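Local coordinates for C-glycoside 3-oxidase (PDB 7DVE), which uses FAD to oxidise the C3 hydroxyl of the sugar in C-glycosides such as isoorientin and mangiferin, passing electrons to oxygen, at residues D233-T238 with V250-V255; I37-V42 with P227-F232; T238-E243 with P278-A283. All coordinates share one frame; numbering follows the deposited sequence.

Interaction 1 of 3, residues D233-T238 with V250-V255. With FAD (flavin-adenine dinucleotide), chain C.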
loop_
_atom_site.group_PDB
_atom_site.type_symbol
_atom_site.label_atom_id
_atom_site.label_comp_id
_atom_site.label_asym_id
_atom_site.label_seq_id
_atom_site.Cartn_x
_atom_site.Cartn_y
_atom_site.Cartn_z
ATOM N N ASP A 233 4.425 4.751 19.186
ATOM C CA ASP A 233 5.479 4.611 18.193
ATOM C C ASP A 233 6.705 3.955 18.836
ATOM O O ASP A 233 6.756 3.728 20.051
ATOM C CB ASP A 233 5.813 5.969 17.541
ATOM C CG ASP A 233 6.527 6.973 18.481
ATOM O OD1 ASP A 233 6.965 6.623 19.605
ATOM O OD2 ASP A 233 6.642 8.156 18.068
ATOM N N GLU A 234 7.696 3.639 18.001
ATOM C CA GLU A 234 8.923 3.005 18.470
ATOM C C GLU A 234 8.598 1.853 19.428
ATOM O O GLU A 234 9.146 1.737 20.524
ATOM C CB GLU A 234 9.853 4.038 19.113
ATOM C CG GLU A 234 10.056 5.291 18.262
ATOM C CD GLU A 234 11.193 6.167 18.759
ATOM O OE1 GLU A 234 12.331 5.673 18.877
ATOM O OE2 GLU A 234 10.947 7.356 19.041
ATOM N N SER A 235 7.663 1.008 19.004
ATOM C CA SER A 235 7.183 -0.107 19.816
ATOM C C SER A 235 7.129 -1.342 18.928
ATOM O O SER A 235 6.246 -1.448 18.067
ATOM C CB SER A 235 5.817 0.198 20.418
ATOM O OG SER A 235 5.931 1.233 21.379
ATOM N N LEU A 236 8.068 -2.267 19.133
ATOM C CA LEU A 236 8.158 -3.462 18.311
ATOM C C LEU A 236 7.344 -4.592 18.921
ATOM O O LEU A 236 7.531 -4.940 20.087
ATOM C CB LEU A 236 9.612 -3.898 18.152
ATOM C CG LEU A 236 9.836 -5.267 17.502
ATOM C CD1 LEU A 236 9.436 -5.257 16.027
ATOM C CD2 LEU A 236 11.285 -5.691 17.667
ATOM N N VAL A 237 6.443 -5.157 18.135
ATOM C CA VAL A 237 5.708 -6.347 18.536
ATOM C C VAL A 237 6.522 -7.556 18.090
ATOM O O VAL A 237 6.756 -7.749 16.890
ATOM C CB VAL A 237 4.292 -6.364 17.937
ATOM C CG1 VAL A 237 3.559 -7.663 18.278
ATOM C CG2 VAL A 237 3.491 -5.175 18.446
ATOM N N THR A 238 6.979 -8.357 19.060
ATOM C CA THR A 238 7.772 -9.543 18.771
ATOM C C THR A 238 6.951 -10.825 18.770
ATOM O O THR A 238 7.408 -11.831 18.218
ATOM C CB THR A 238 8.913 -9.685 19.783
ATOM O OG1 THR A 238 8.376 -9.644 21.107
ATOM C CG2 THR A 238 9.891 -8.549 19.635
ATOM N N VAL A 250 -0.228 -9.210 22.879
ATOM C CA VAL A 250 1.004 -8.986 22.133
ATOM C C VAL A 250 2.133 -8.754 23.122
ATOM O O VAL A 250 1.911 -8.335 24.260
ATOM C CB VAL A 250 0.892 -7.802 21.146
ATOM C CG1 VAL A 250 0.012 -8.178 19.972
ATOM C CG2 VAL A 250 0.368 -6.540 21.848
ATOM N N VAL A 251 3.347 -9.090 22.698
ATOM C CA VAL A 251 4.574 -8.743 23.412
ATOM C C VAL A 251 5.193 -7.534 22.726
ATOM O O VAL A 251 5.475 -7.566 21.522
ATOM C CB VAL A 251 5.558 -9.923 23.460
ATOM C CG1 VAL A 251 6.613 -9.691 24.524
ATOM C CG2 VAL A 251 4.802 -11.196 23.777
ATOM N N VAL A 252 5.408 -6.469 23.495
ATOM C CA VAL A 252 5.842 -5.183 22.968
ATOM C C VAL A 252 7.181 -4.836 23.592
ATOM O O VAL A 252 7.322 -4.835 24.818
ATOM C CB VAL A 252 4.815 -4.073 23.254
ATOM C CG1 VAL A 252 5.350 -2.744 22.758
ATOM C CG2 VAL A 252 3.499 -4.394 22.592
ATOM N N THR A 253 8.149 -4.524 22.751
ATOM C CA THR A 253 9.422 -3.993 23.195
ATOM C C THR A 253 9.463 -2.500 22.911
ATOM O O THR A 253 9.151 -2.062 21.795
ATOM C CB THR A 253 10.573 -4.706 22.492
ATOM O OG1 THR A 253 10.226 -6.088 22.317
ATOM C CG2 THR A 253 11.833 -4.599 23.316
ATOM N N ASP A 254 9.821 -1.721 23.926
ATOM C CA ASP A 254 10.054 -0.301 23.721
ATOM C C ASP A 254 11.426 -0.150 23.082
ATOM O O ASP A 254 12.444 -0.459 23.708
ATOM C CB ASP A 254 9.947 0.473 25.029
ATOM C CG ASP A 254 10.064 1.970 24.817
ATOM O OD1 ASP A 254 9.206 2.545 24.114
ATOM O OD2 ASP A 254 11.014 2.578 25.337
ATOM N N VAL A 255 11.445 0.311 21.827
ATOM C CA VAL A 255 12.675 0.343 21.039
ATOM C C VAL A 255 13.717 1.241 21.689
ATOM O O VAL A 255 14.925 1.030 21.522
ATOM C CB VAL A 255 12.351 0.783 19.593
ATOM C CG1 VAL A 255 13.617 1.142 18.820
ATOM C CG2 VAL A 255 11.566 -0.309 18.865
HETATM P PA FAD C . 2.378 -0.315 5.557
HETATM O O1A FAD C . 3.722 -0.885 5.297
HETATM O O2A FAD C . 1.946 0.878 4.792
HETATM O O5B FAD C . 2.409 -0.039 7.146
HETATM C C5B FAD C . 2.736 -1.113 8.032
HETATM C C4B FAD C . 3.342 -0.566 9.299
HETATM O O4B FAD C . 3.568 -1.726 10.154
HETATM C C3B FAD C . 4.739 0.032 9.034
HETATM O O3B FAD C . 4.770 1.363 9.587
HETATM C C2B FAD C . 5.635 -0.916 9.845
HETATM O O2B FAD C . 6.727 -0.224 10.457
HETATM C C1B FAD C . 4.706 -1.402 10.938
HETATM N N9A FAD C . 5.227 -2.671 11.563
HETATM C C8A FAD C . 5.580 -3.730 10.816
HETATM N N7A FAD C . 5.991 -4.707 11.633
HETATM C C5A FAD C . 5.906 -4.262 12.888
HETATM C C6A FAD C . 6.179 -4.857 14.057
HETATM N N6A FAD C . 6.633 -6.109 13.989
HETATM N N1A FAD C . 6.008 -4.238 15.241
HETATM C C2A FAD C . 5.528 -2.927 15.229
HETATM N N3A FAD C . 5.233 -2.324 13.992
HETATM C C4A FAD C . 5.428 -3.004 12.849
HETATM N N1 FAD C . -0.061 2.176 -3.135
HETATM C C2 FAD C . -1.217 2.438 -3.850
HETATM O O2 FAD C . -2.213 1.773 -3.592
HETATM N N3 FAD C . -1.225 3.429 -4.845
HETATM C C4 FAD C . -0.064 4.197 -5.085
HETATM O O4 FAD C . -0.091 5.082 -5.947
HETATM C C4X FAD C . 1.088 3.920 -4.358
HETATM N N5 FAD C . 2.254 4.578 -4.577
HETATM C C5X FAD C . 3.316 4.368 -3.746
HETATM C C6 FAD C . 4.488 5.140 -3.864
HETATM C C7 FAD C . 5.562 4.987 -2.995
HETATM C C7M FAD C . 6.834 5.860 -3.146
HETATM C C8 FAD C . 5.485 4.034 -1.978
HETATM C C8M FAD C . 6.671 3.852 -1.011
HETATM C C9 FAD C . 4.328 3.253 -1.856
HETATM C C9A FAD C . 3.241 3.407 -2.738
HETATM N N10 FAD C . 2.129 2.643 -2.635
HETATM C C10 FAD C . 1.061 2.912 -3.390
HETATM C "C1'" FAD C . 2.014 1.506 -1.679
HETATM C "C2'" FAD C . 1.299 1.829 -0.362
HETATM O "O2'" FAD C . 2.119 2.742 0.387
HETATM C "C3'" FAD C . 1.004 0.515 0.436
HETATM O "O3'" FAD C . 0.151 -0.343 -0.335
HETATM C "C4'" FAD C . 0.251 0.809 1.735
HETATM O "O4'" FAD C . 1.009 1.706 2.532
HETATM C "C5'" FAD C . 0.023 -0.502 2.535
HETATM O "O5'" FAD C . -0.486 -0.204 3.851
HETATM P P FAD C . -0.322 -1.193 5.122
HETATM O O1P FAD C . -0.720 -0.536 6.397
HETATM O O2P FAD C . -0.982 -2.452 4.718
HETATM O O3P FAD C . 1.257 -1.451 5.369
#
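V237 packs through CG1 against V250, 3.9 Å from its CB, and through CG2 against V252 CG2. CG1 stands anti to the backbone N (chi1 176°), which places it against V250, while CG2 stays beside the backbone N and meets V252. S235 lies on the same face, its CB 3.8 Å from V252 CG1. On the opposite face T238 and T253 cross at about a right angle, methyl CG2 of T238 meeting OG1 of T253 at 3.7 Å. L236 CB, also on this face, meets V255 CG2 where the second strand ends.

The backbones run antiparallel as the two arms of a beta hairpin. L236 and T253 form a hydrogen-bonded pair; the bond from T253 N to L236 O is 2.8 Å long and nearly straight (173°). T238 N reaches V251 O, and V255 N bonds to E234 O from well above its carbonyl plane. S235 OG bonds to D233 O, just ahead of the strand, and also to the hydroxyl of Y6, so this buried group has two polar partners.

The outer edge of the first strand reads the adenine of FAD. V237 N bonds to FAD N1A at 3.1 Å and 170°, and FAD N6A returns a weak bond to V237 O at 3.3 Å. Together the two bonds hold the N1A and N6A edge of the adenine against the backbone of V237, and L236 CD1 lies 3.6 Å from FAD N6A.

The face bearing V237, V250 and V252 rests on F40 of strand 37-40 in the parallel FAD-binding sheet. V251 and T253 instead meet R260 of strand 260-264, the third strand of this small antiparallel sheet.

Interaction 2 of 3, residues I37-V42 with P227-F232; sequences IAMFEV and PNFTLF. With FAD (flavin-adenine dinucleotide), chain C.
I37-V42 and P227-F232 pair in parallel at the edge of the five-stranded Rossmann-type sheet that binds FAD, 229-232 being its outermost strand. Five backbone hydrogen bonds join them, beginning with I37 N to N228 O (2.7 Å) and ending with E41 N to F232 O. The bonds pass back and forth between the strands in a parallel register that runs from I37 beside F229 to F40 beside F232.

Apolar contacts divide between the two faces. On one, I37 CG2 meets the edge of the F229 ring, 3.6 Å from CD1, and M39 CB approaches CZ of the same ring. M39 extends with CG anti to the backbone N (chi1 178°), running alongside L231; its SD comes 3.8 Å from L231 CD1 and makes a Met-aromatic contact at the edge of the F229 ring. This face is backed by helix 19-31, where A25 touches F229 and L28 touches I37.

Aromatic contacts rule the other face. The F40 and F232 rings lie side by side with planes only 15° apart but slid so far that they barely overlap, the closest atoms being F40 CE1 and F232 CD1 at 3.5 Å. A38 CB borders the edge of the F232 ring, and the ring of Y6 meets that of F232.

Polar contacts to the cofactor follow the end of strand 37-40. E41 is an FAD-binding residue and the ribose-gripping acidic side chain familiar in this fold. S17 OG and G43 N also bond its OE1 and OE2, respectively. Bent at chi2 (71°), it presents both carboxylate oxygens to the adenosine ribose: OE1 accepts from FAD O3B at 2.5 Å, and OE2 accepts from FAD O2B at 2.7 Å.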
loop_
_atom_site.group_PDB
_atom_site.type_symbol
_atom_site.label_atom_id
_atom_site.label_comp_id
_atom_site.label_asym_id
_atom_site.label_seq_id
_atom_site.Cartn_x
_atom_site.Cartn_y
_atom_site.Cartn_z
ATOM N N ILE A 37 -8.345 0.716 22.623
ATOM C CA ILE A 37 -7.588 0.350 21.433
ATOM C C ILE A 37 -6.147 0.818 21.616
ATOM O O ILE A 37 -5.899 2.005 21.860
ATOM C CB ILE A 37 -8.183 0.978 20.159
ATOM C CG1 ILE A 37 -9.664 0.612 20.007
ATOM C CG2 ILE A 37 -7.369 0.565 18.928
ATOM C CD1 ILE A 37 -10.430 1.530 19.063
ATOM N N ALA A 38 -5.196 -0.097 21.483
ATOM C CA ALA A 38 -3.786 0.269 21.506
ATOM C C ALA A 38 -3.163 -0.070 20.159
ATOM O O ALA A 38 -3.365 -1.170 19.641
ATOM C CB ALA A 38 -3.042 -0.441 22.642
ATOM N N MET A 39 -2.413 0.866 19.596
ATOM C CA MET A 39 -1.736 0.671 18.322
ATOM C C MET A 39 -0.241 0.765 18.571
ATOM O O MET A 39 0.217 1.721 19.200
ATOM C CB MET A 39 -2.177 1.707 17.288
ATOM C CG MET A 39 -1.479 1.591 15.944
ATOM S SD MET A 39 -1.980 2.895 14.766
ATOM C CE MET A 39 -3.288 2.071 13.863
ATOM N N PHE A 40 0.501 -0.243 18.107
ATOM C CA PHE A 40 1.941 -0.343 18.276
ATOM C C PHE A 40 2.609 -0.286 16.908
ATOM O O PHE A 40 2.240 -1.039 15.999
ATOM C CB PHE A 40 2.307 -1.624 19.028
ATOM C CG PHE A 40 1.552 -1.786 20.316
ATOM C CD1 PHE A 40 1.953 -1.106 21.458
ATOM C CD2 PHE A 40 0.426 -2.590 20.379
ATOM C CE1 PHE A 40 1.252 -1.232 22.646
ATOM C CE2 PHE A 40 -0.280 -2.719 21.557
ATOM C CZ PHE A 40 0.135 -2.037 22.697
ATOM N N GLU A 41 3.569 0.626 16.771
ATOM C CA GLU A 41 4.303 0.875 15.539
ATOM C C GLU A 41 5.786 0.963 15.873
ATOM O O GLU A 41 6.174 1.746 16.746
ATOM C CB GLU A 41 3.833 2.180 14.872
ATOM C CG GLU A 41 4.862 2.798 13.956
ATOM C CD GLU A 41 5.047 2.004 12.687
ATOM O OE1 GLU A 41 4.048 1.740 11.999
ATOM O OE2 GLU A 41 6.198 1.636 12.381
ATOM N N VAL A 42 6.612 0.179 15.173
ATOM C CA VAL A 42 8.029 0.090 15.524
ATOM C C VAL A 42 8.806 1.341 15.097
ATOM O O VAL A 42 9.774 1.734 15.765
ATOM C CB VAL A 42 8.630 -1.195 14.920
ATOM C CG1 VAL A 42 8.513 -1.198 13.393
ATOM C CG2 VAL A 42 10.070 -1.350 15.351
ATOM N N PRO A 227 -10.570 9.110 23.456
ATOM C CA PRO A 227 -9.814 8.881 24.696
ATOM C C PRO A 227 -9.536 7.417 24.974
ATOM O O PRO A 227 -8.668 7.132 25.807
ATOM C CB PRO A 227 -10.705 9.504 25.780
ATOM C CG PRO A 227 -12.059 9.572 25.178
ATOM C CD PRO A 227 -11.903 9.686 23.705
ATOM N N ASN A 228 -10.207 6.495 24.279
ATOM C CA ASN A 228 -9.980 5.058 24.400
ATOM C C ASN A 228 -8.932 4.531 23.420
ATOM O O ASN A 228 -8.669 3.317 23.404
ATOM C CB ASN A 228 -11.316 4.303 24.221
ATOM C CG ASN A 228 -12.296 4.587 25.349
ATOM O OD1 ASN A 228 -11.870 4.839 26.471
ATOM N ND2 ASN A 228 -13.604 4.557 25.063
ATOM N N PHE A 229 -8.309 5.405 22.625
ATOM C CA PHE A 229 -7.292 5.016 21.653
ATOM C C PHE A 229 -5.930 5.561 22.068
ATOM O O PHE A 229 -5.833 6.664 22.619
ATOM C CB PHE A 229 -7.651 5.527 20.250
ATOM C CG PHE A 229 -6.604 5.256 19.215
ATOM C CD1 PHE A 229 -6.617 4.070 18.492
ATOM C CD2 PHE A 229 -5.603 6.178 18.961
ATOM C CE1 PHE A 229 -5.657 3.810 17.541
ATOM C CE2 PHE A 229 -4.633 5.919 18.006
ATOM C CZ PHE A 229 -4.663 4.740 17.297
ATOM N N THR A 230 -4.881 4.779 21.810
ATOM C CA THR A 230 -3.515 5.213 22.092
ATOM C C THR A 230 -2.574 4.671 21.028
ATOM O O THR A 230 -2.752 3.550 20.543
ATOM C CB THR A 230 -3.035 4.749 23.471
ATOM O OG1 THR A 230 -4.075 4.969 24.425
ATOM C CG2 THR A 230 -1.797 5.529 23.899
ATOM N N LEU A 231 -1.578 5.479 20.671
ATOM C CA LEU A 231 -0.598 5.140 19.649
ATOM C C LEU A 231 0.786 5.179 20.277
ATOM O O LEU A 231 1.251 6.248 20.690
ATOM C CB LEU A 231 -0.653 6.108 18.465
ATOM C CG LEU A 231 -0.001 5.606 17.168
ATOM C CD1 LEU A 231 -0.650 6.245 15.936
ATOM C CD2 LEU A 231 1.484 5.851 17.183
ATOM N N PHE A 232 1.445 4.024 20.313
ATOM C CA PHE A 232 2.813 3.879 20.784
ATOM C C PHE A 232 3.694 3.697 19.555
ATOM O O PHE A 232 3.690 2.621 18.947
ATOM C CB PHE A 232 2.938 2.687 21.724
ATOM C CG PHE A 232 2.025 2.761 22.903
ATOM C CD1 PHE A 232 0.747 2.229 22.840
ATOM C CD2 PHE A 232 2.434 3.385 24.071
ATOM C CE1 PHE A 232 -0.103 2.300 23.929
ATOM C CE2 PHE A 232 1.586 3.466 25.164
ATOM C CZ PHE A 232 0.315 2.925 25.090
HETATM P PA FAD C . 2.378 -0.315 5.557
HETATM O O1A FAD C . 3.722 -0.885 5.297
HETATM O O2A FAD C . 1.946 0.878 4.792
HETATM O O5B FAD C . 2.409 -0.039 7.146
HETATM C C5B FAD C . 2.736 -1.113 8.032
HETATM C C4B FAD C . 3.342 -0.566 9.299
HETATM O O4B FAD C . 3.568 -1.726 10.154
HETATM C C3B FAD C . 4.739 0.032 9.034
HETATM O O3B FAD C . 4.770 1.363 9.587
HETATM C C2B FAD C . 5.635 -0.916 9.845
HETATM O O2B FAD C . 6.727 -0.224 10.457
HETATM C C1B FAD C . 4.706 -1.402 10.938
HETATM N N9A FAD C . 5.227 -2.671 11.563
HETATM C C8A FAD C . 5.580 -3.730 10.816
HETATM N N7A FAD C . 5.991 -4.707 11.633
HETATM C C5A FAD C . 5.906 -4.262 12.888
HETATM C C6A FAD C . 6.179 -4.857 14.057
HETATM N N6A FAD C . 6.633 -6.109 13.989
HETATM N N1A FAD C . 6.008 -4.238 15.241
HETATM C C2A FAD C . 5.528 -2.927 15.229
HETATM N N3A FAD C . 5.233 -2.324 13.992
HETATM C C4A FAD C . 5.428 -3.004 12.849
HETATM N N1 FAD C . -0.061 2.176 -3.135
HETATM C C2 FAD C . -1.217 2.438 -3.850
HETATM O O2 FAD C . -2.213 1.773 -3.592
HETATM N N3 FAD C . -1.225 3.429 -4.845
HETATM C C4 FAD C . -0.064 4.197 -5.085
HETATM O O4 FAD C . -0.091 5.082 -5.947
HETATM C C4X FAD C . 1.088 3.920 -4.358
HETATM N N5 FAD C . 2.254 4.578 -4.577
HETATM C C5X FAD C . 3.316 4.368 -3.746
HETATM C C6 FAD C . 4.488 5.140 -3.864
HETATM C C7 FAD C . 5.562 4.987 -2.995
HETATM C C7M FAD C . 6.834 5.860 -3.146
HETATM C C8 FAD C . 5.485 4.034 -1.978
HETATM C C8M FAD C . 6.671 3.852 -1.011
HETATM C C9 FAD C . 4.328 3.253 -1.856
HETATM C C9A FAD C . 3.241 3.407 -2.738
HETATM N N10 FAD C . 2.129 2.643 -2.635
HETATM C C10 FAD C . 1.061 2.912 -3.390
HETATM C "C1'" FAD C . 2.014 1.506 -1.679
HETATM C "C2'" FAD C . 1.299 1.829 -0.362
HETATM O "O2'" FAD C . 2.119 2.742 0.387
HETATM C "C3'" FAD C . 1.004 0.515 0.436
HETATM O "O3'" FAD C . 0.151 -0.343 -0.335
HETATM C "C4'" FAD C . 0.251 0.809 1.735
HETATM O "O4'" FAD C . 1.009 1.706 2.532
HETATM C "C5'" FAD C . 0.023 -0.502 2.535
HETATM O "O5'" FAD C . -0.486 -0.204 3.851
HETATM P P FAD C . -0.322 -1.193 5.122
HETATM O O1P FAD C . -0.720 -0.536 6.397
HETATM O O2P FAD C . -0.982 -2.452 4.718
HETATM O O3P FAD C . 1.257 -1.451 5.369
#

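Interaction 3 of 3, residues T238-E243 with P278-A283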
loop_
_atom_site.group_PDB
_atom_site.type_symbol
_atom_site.label_atom_id
_atom_site.label_comp_id
_atom_site.label_asym_id
_atom_site.label_seq_id
_atom_site.Cartn_x
_atom_site.Cartn_y
_atom_site.Cartn_z
ATOM N N THR A 238 6.979 -8.357 19.060
ATOM C CA THR A 238 7.772 -9.543 18.771
ATOM C C THR A 238 6.951 -10.825 18.770
ATOM O O THR A 238 7.408 -11.831 18.218
ATOM C CB THR A 238 8.913 -9.685 19.783
ATOM O OG1 THR A 238 8.376 -9.644 21.107
ATOM C CG2 THR A 238 9.891 -8.549 19.635
ATOM N N ARG A 239 5.743 -10.807 19.338
ATOM C CA ARG A 239 4.965 -12.029 19.476
ATOM C C ARG A 239 3.487 -11.697 19.641
ATOM O O ARG A 239 3.129 -10.750 20.346
ATOM C CB ARG A 239 5.455 -12.844 20.675
ATOM C CG ARG A 239 5.230 -14.329 20.554
ATOM C CD ARG A 239 5.627 -15.077 21.845
ATOM N NE ARG A 239 6.760 -14.453 22.524
ATOM C CZ ARG A 239 6.995 -14.528 23.828
ATOM N NH1 ARG A 239 6.191 -15.199 24.640
ATOM N NH2 ARG A 239 8.075 -13.928 24.330
ATOM N N VAL A 240 2.640 -12.492 18.996
ATOM C CA VAL A 240 1.220 -12.542 19.318
ATOM C C VAL A 240 1.025 -13.589 20.408
ATOM O O VAL A 240 1.300 -14.776 20.196
ATOM C CB VAL A 240 0.373 -12.877 18.085
ATOM C CG1 VAL A 240 -1.104 -13.009 18.484
ATOM C CG2 VAL A 240 0.565 -11.817 16.992
ATOM N N LEU A 241 0.569 -13.147 21.580
ATOM C CA LEU A 241 0.287 -14.066 22.675
ATOM C C LEU A 241 -0.995 -14.823 22.377
ATOM O O LEU A 241 -2.064 -14.216 22.227
ATOM C CB LEU A 241 0.160 -13.307 23.994
ATOM C CG LEU A 241 1.435 -12.667 24.547
ATOM C CD1 LEU A 241 1.111 -11.699 25.677
ATOM C CD2 LEU A 241 2.403 -13.745 25.017
ATOM N N VAL A 242 -0.882 -16.143 22.284
ATOM C CA VAL A 242 -2.018 -17.039 22.116
ATOM C C VAL A 242 -2.221 -17.815 23.413
ATOM O O VAL A 242 -1.252 -18.227 24.061
ATOM C CB VAL A 242 -1.798 -17.978 20.912
ATOM C CG1 VAL A 242 -0.386 -18.536 20.941
ATOM C CG2 VAL A 242 -2.820 -19.122 20.920
ATOM N N GLU A 243 -3.483 -17.995 23.801
ATOM C CA GLU A 243 -3.825 -18.638 25.063
ATOM C C GLU A 243 -5.209 -19.264 24.955
ATOM O O GLU A 243 -6.143 -18.627 24.466
ATOM C CB GLU A 243 -3.757 -17.623 26.211
ATOM C CG GLU A 243 -4.782 -17.817 27.320
ATOM C CD GLU A 243 -5.028 -16.525 28.098
ATOM O OE1 GLU A 243 -4.165 -16.162 28.930
ATOM O OE2 GLU A 243 -6.062 -15.853 27.843
ATOM N N PRO A 278 3.256 -11.939 8.024
ATOM C CA PRO A 278 3.652 -13.361 8.145
ATOM C C PRO A 278 4.853 -13.562 9.053
ATOM O O PRO A 278 4.900 -14.568 9.772
ATOM C CB PRO A 278 3.976 -13.782 6.701
ATOM C CG PRO A 278 3.370 -12.755 5.836
ATOM C CD PRO A 278 3.315 -11.474 6.626
ATOM N N GLN A 279 5.830 -12.639 9.034
ATOM C CA GLN A 279 6.965 -12.726 9.956
ATOM C C GLN A 279 6.505 -12.836 11.407
ATOM O O GLN A 279 6.927 -13.746 12.140
ATOM C CB GLN A 279 7.878 -11.512 9.777
ATOM C CG GLN A 279 9.209 -11.617 10.507
ATOM C CD GLN A 279 10.038 -10.366 10.349
ATOM O OE1 GLN A 279 9.514 -9.241 10.379
ATOM N NE2 GLN A 279 11.335 -10.545 10.155
ATOM N N LEU A 280 5.648 -11.901 11.840
ATOM C CA LEU A 280 5.191 -11.897 13.223
ATOM C C LEU A 280 4.405 -13.160 13.542
ATOM O O LEU A 280 4.583 -13.752 14.615
ATOM C CB LEU A 280 4.352 -10.647 13.493
ATOM C CG LEU A 280 3.593 -10.603 14.817
ATOM C CD1 LEU A 280 4.560 -10.757 15.990
ATOM C CD2 LEU A 280 2.800 -9.303 14.920
ATOM N N LEU A 281 3.547 -13.606 12.613
ATOM C CA LEU A 281 2.768 -14.818 12.874
ATOM C C LEU A 281 3.680 -16.041 12.988
ATOM O O LEU A 281 3.492 -16.880 13.872
ATOM C CB LEU A 281 1.702 -15.031 11.787
ATOM C CG LEU A 281 0.561 -14.014 11.533
ATOM C CD1 LEU A 281 -0.720 -14.693 11.049
ATOM C CD2 LEU A 281 0.277 -13.131 12.736
ATOM N N TRP A 282 4.690 -16.145 12.120
ATOM C CA TRP A 282 5.654 -17.247 12.212
ATOM C C TRP A 282 6.397 -17.215 13.542
ATOM O O TRP A 282 6.490 -18.230 14.240
ATOM C CB TRP A 282 6.638 -17.190 11.039
ATOM C CG TRP A 282 7.755 -18.209 11.116
ATOM C CD1 TRP A 282 8.959 -18.068 11.748
ATOM C CD2 TRP A 282 7.767 -19.508 10.520
ATOM N NE1 TRP A 282 9.711 -19.211 11.600
ATOM C CE2 TRP A 282 8.999 -20.109 10.848
ATOM C CE3 TRP A 282 6.851 -20.224 9.745
ATOM C CZ2 TRP A 282 9.341 -21.393 10.425
ATOM C CZ3 TRP A 282 7.184 -21.514 9.336
ATOM C CH2 TRP A 282 8.414 -22.081 9.677
ATOM N N ALA A 283 6.914 -16.042 13.919
ATOM C CA ALA A 283 7.583 -15.900 15.209
ATOM C C ALA A 283 6.678 -16.280 16.377
ATOM O O ALA A 283 7.175 -16.735 17.414
ATOM C CB ALA A 283 8.083 -14.468 15.386
#
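L280 pushes its CD1 methyl against the backbone of the strand, 3.6 Å from R239 N and 3.7 Å from T238 C. Its CG, anti to the backbone N (chi1 170°), brings the branched end close to the strand backbone and beside V240, whose CG2 lies 3.9 Å from L280 CG. The two side chains cross at about a right angle. This is the tight, buried part; V240 and L280 both also touch V270 of strand 267-270, and S284 just beyond the helix bonds through OG to V240 N and to L280 O.

Helix 276-283 follows strand 267-270 of the parallel FAD-binding sheet, and here it packs on strand 235-243 of the small antiparallel sheet, the two segment axes approaching to 7.0 Å at 61°. No hydrogen bond links the two segments themselves.

Around this core the contact is looser. L281, though buried, keeps its CD2 4.5 Å from V240 CG2. Among the partly exposed residues, A283 sets its CB 3.9 Å from T238 O, and R239 CG approaches A283 O at 4.4 Å. Farther along, the strand leaves the helix: V242 and E243 are exposed, their side chains at least 8.2 Å from the helical segment.

Overall arrangement
From the N terminus, strand 37-40 is laid down early; interaction 2 closes a loop of 184 residues when strand 229-232 returns to its edge. Three residues later the chain enters strand 235-243, and interaction 1 closes the short hairpin with 246-254. Interaction 3 shares T238 with it and closes a loop of 34 residues when helix 276-283 comes back to strand 235-243; the two cross, 250-255 lying within that loop. Interaction 2 closes before the others open and does not touch interaction 3. Interactions 1 and 2 meet through a probable hydrogen bond from S235 N to E41 O. The three together tie the parallel sheet, the antiparallel sheet and helix 276-283 around the adenosine end of FAD.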